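PDB 7BVF: probable arabinosyltransferase B from Mycobacterium tuberculosis H37Rv, which polymerises arabinose into the arabinan of arabinogalactan during cell wall synthesis and is a target of the drug ethambutol. Local coordinates for residues Arg728-Thr732 with Arg1055-Arg1059. Residues are numbered along the deposited sequence.
Sequences RQYPT and RDWAR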
loop_
_atom_site.group_PDB
_atom_site.type_symbol
_atom_site.label_atom_id
_atom_site.label_comp_id
_atom_site.label_asym_id
_atom_site.label_seq_id
_atom_site.Cartn_x
_atom_site.Cartn_y
_atom_site.Cartn_z
ATOM N N ARG A 728 9.508 34.760 -9.363
ATOM C CA ARG A 728 8.854 34.974 -8.087
ATOM C C ARG A 728 9.673 34.304 -6.995
ATOM O O ARG A 728 10.352 33.305 -7.229
ATOM C CB ARG A 728 7.422 34.444 -8.117
ATOM C CG ARG A 728 7.268 32.949 -7.973
ATOM C CD ARG A 728 5.845 32.543 -8.324
ATOM N NE ARG A 728 5.446 31.286 -7.702
ATOM C CZ ARG A 728 4.184 30.900 -7.549
ATOM N NH1 ARG A 728 3.198 31.674 -7.974
ATOM N NH2 ARG A 728 3.905 29.741 -6.971
ATOM N N GLN A 729 9.624 34.843 -5.805
ATOM C CA GLN A 729 10.435 34.138 -4.794
ATOM C C GLN A 729 11.889 34.519 -4.913
ATOM O O GLN A 729 12.684 33.682 -4.830
ATOM C CB GLN A 729 10.295 32.657 -5.068
ATOM C CG GLN A 729 9.918 31.867 -3.840
ATOM C CD GLN A 729 11.177 31.435 -3.183
ATOM O OE1 GLN A 729 12.194 31.407 -3.813
ATOM N NE2 GLN A 729 11.091 31.082 -1.925
ATOM N N TYR A 730 12.138 35.794 -5.090
ATOM C CA TYR A 730 13.460 36.423 -5.213
ATOM C C TYR A 730 13.284 37.782 -4.563
ATOM O O TYR A 730 12.403 38.403 -5.078
ATOM C CB TYR A 730 13.729 36.773 -6.671
ATOM C CG TYR A 730 14.794 37.810 -6.834
ATOM C CD1 TYR A 730 16.070 37.468 -7.153
ATOM C CD2 TYR A 730 14.526 39.139 -6.689
ATOM C CE1 TYR A 730 17.056 38.414 -7.248
ATOM C CE2 TYR A 730 15.499 40.102 -6.763
ATOM C CZ TYR A 730 16.769 39.724 -7.030
ATOM O OH TYR A 730 17.697 40.673 -7.103
ATOM N N PRO A 731 14.057 38.302 -3.572
ATOM C CA PRO A 731 15.465 38.114 -3.405
ATOM C C PRO A 731 15.741 37.018 -2.406
ATOM O O PRO A 731 16.808 36.888 -2.111
ATOM C CB PRO A 731 15.948 39.323 -2.652
ATOM C CG PRO A 731 14.807 40.210 -2.699
ATOM C CD PRO A 731 13.652 39.266 -2.610
ATOM N N THR A 732 14.788 36.147 -2.125
ATOM C CA THR A 732 14.932 35.064 -1.126
ATOM C C THR A 732 15.580 33.830 -1.751
ATOM O O THR A 732 16.025 33.894 -2.815
ATOM C CB THR A 732 13.723 34.989 -0.181
ATOM O OG1 THR A 732 13.732 33.793 0.577
ATOM C CG2 THR A 732 12.367 35.090 -0.831
ATOM N N ARG A 1055 11.784 35.897 3.826
ATOM C CA ARG A 1055 10.556 36.509 3.332
ATOM C C ARG A 1055 9.449 35.520 3.009
ATOM O O ARG A 1055 8.395 35.948 2.532
ATOM C CB ARG A 1055 10.838 37.360 2.089
ATOM C CG ARG A 1055 11.468 38.703 2.383
ATOM C CD ARG A 1055 12.112 39.287 1.146
ATOM N NE ARG A 1055 13.186 40.215 1.477
ATOM C CZ ARG A 1055 14.452 39.856 1.657
ATOM N NH1 ARG A 1055 14.804 38.584 1.540
ATOM N NH2 ARG A 1055 15.367 40.767 1.955
ATOM N N ASP A 1056 9.644 34.223 3.238
ATOM C CA ASP A 1056 8.585 33.230 3.072
ATOM C C ASP A 1056 8.035 32.892 4.452
ATOM O O ASP A 1056 8.332 31.851 5.035
ATOM C CB ASP A 1056 9.108 31.993 2.357
ATOM C CG ASP A 1056 9.394 32.242 0.899
ATOM O OD1 ASP A 1056 8.731 33.115 0.306
ATOM O OD2 ASP A 1056 10.276 31.559 0.338
ATOM N N TRP A 1057 7.209 33.795 4.978
ATOM C CA TRP A 1057 6.710 33.632 6.337
ATOM C C TRP A 1057 5.783 32.434 6.482
ATOM O O TRP A 1057 5.581 31.961 7.603
ATOM C CB TRP A 1057 5.988 34.900 6.791
ATOM C CG TRP A 1057 6.784 36.167 6.645
ATOM C CD1 TRP A 1057 6.398 37.297 5.994
ATOM C CD2 TRP A 1057 8.088 36.440 7.177
ATOM N NE1 TRP A 1057 7.378 38.252 6.076
ATOM C CE2 TRP A 1057 8.426 37.751 6.798
ATOM C CE3 TRP A 1057 9.004 35.702 7.929
ATOM C CZ2 TRP A 1057 9.636 38.338 7.146
ATOM C CZ3 TRP A 1057 10.200 36.291 8.277
ATOM C CH2 TRP A 1057 10.507 37.592 7.883
ATOM N N ALA A 1058 5.222 31.922 5.389
ATOM C CA ALA A 1058 4.289 30.805 5.449
ATOM C C ALA A 1058 4.895 29.508 4.928
ATOM O O ALA A 1058 4.157 28.577 4.595
ATOM C CB ALA A 1058 3.014 31.135 4.677
ATOM N N ARG A 1059 6.220 29.423 4.856
ATOM C CA ARG A 1059 6.905 28.241 4.356
ATOM C C ARG A 1059 7.721 27.603 5.470
ATOM O O ARG A 1059 8.338 28.302 6.279
ATOM C CB ARG A 1059 7.814 28.585 3.179
ATOM C CG ARG A 1059 8.260 27.382 2.377
ATOM C CD ARG A 1059 9.093 27.793 1.182
ATOM N NE ARG A 1059 8.288 28.322 0.087
ATOM C CZ ARG A 1059 7.631 27.566 -0.786
ATOM N NH1 ARG A 1059 7.675 26.248 -0.687
ATOM N NH2 ARG A 1059 6.927 28.130 -1.756
#
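Neither backbone here is helix or strand. Residues 728-732 leave the end of helix 706-727, with Arg-728 the first to depart from helical angles, and the chain then kinks through a cis peptide before Pro-731. Residues 1055-1059 lie in the loop between strands 1046-1053 and 1063-1067, antiparallel neighbours in a mixed sheet, and make a type I beta turn from Asp-1056 to Arg-1059 in which Arg-1059 N bonds Asp-1056 O at 3.2 Å. The nearest pair of CA atoms is that of Thr-732 and Arg-1055, 6.4 Å apart; no backbone hydrogen bond crosses, and the close contacts run between side chains. Gln-729 reaches across to donate from NE2 to OD2 of Asp-1056; at 2.5 Å the hydrogen bond is very short, and its N-H...O angle of 116° is far from linear. The same OD2 has a long salt bridge to NE of Arg-1059, 3.8 Å away. Beside this polar pair, Thr-732 CG2 packs on Arg-1055 CB at 4.0 Å, while Pro-731 CD sits over one face of the Arg-1055 guanidinium and lies 4.1 Å from the CD of that arginine. Gln-729 and Arg-1059 also both touch Tyr-652. One poorly directed link from a neutral amide to a carboxylate, plus modest van der Waals packing on Arg-1055, is consistent with a light surface contact of 252 Å², not a strong lock between the loops.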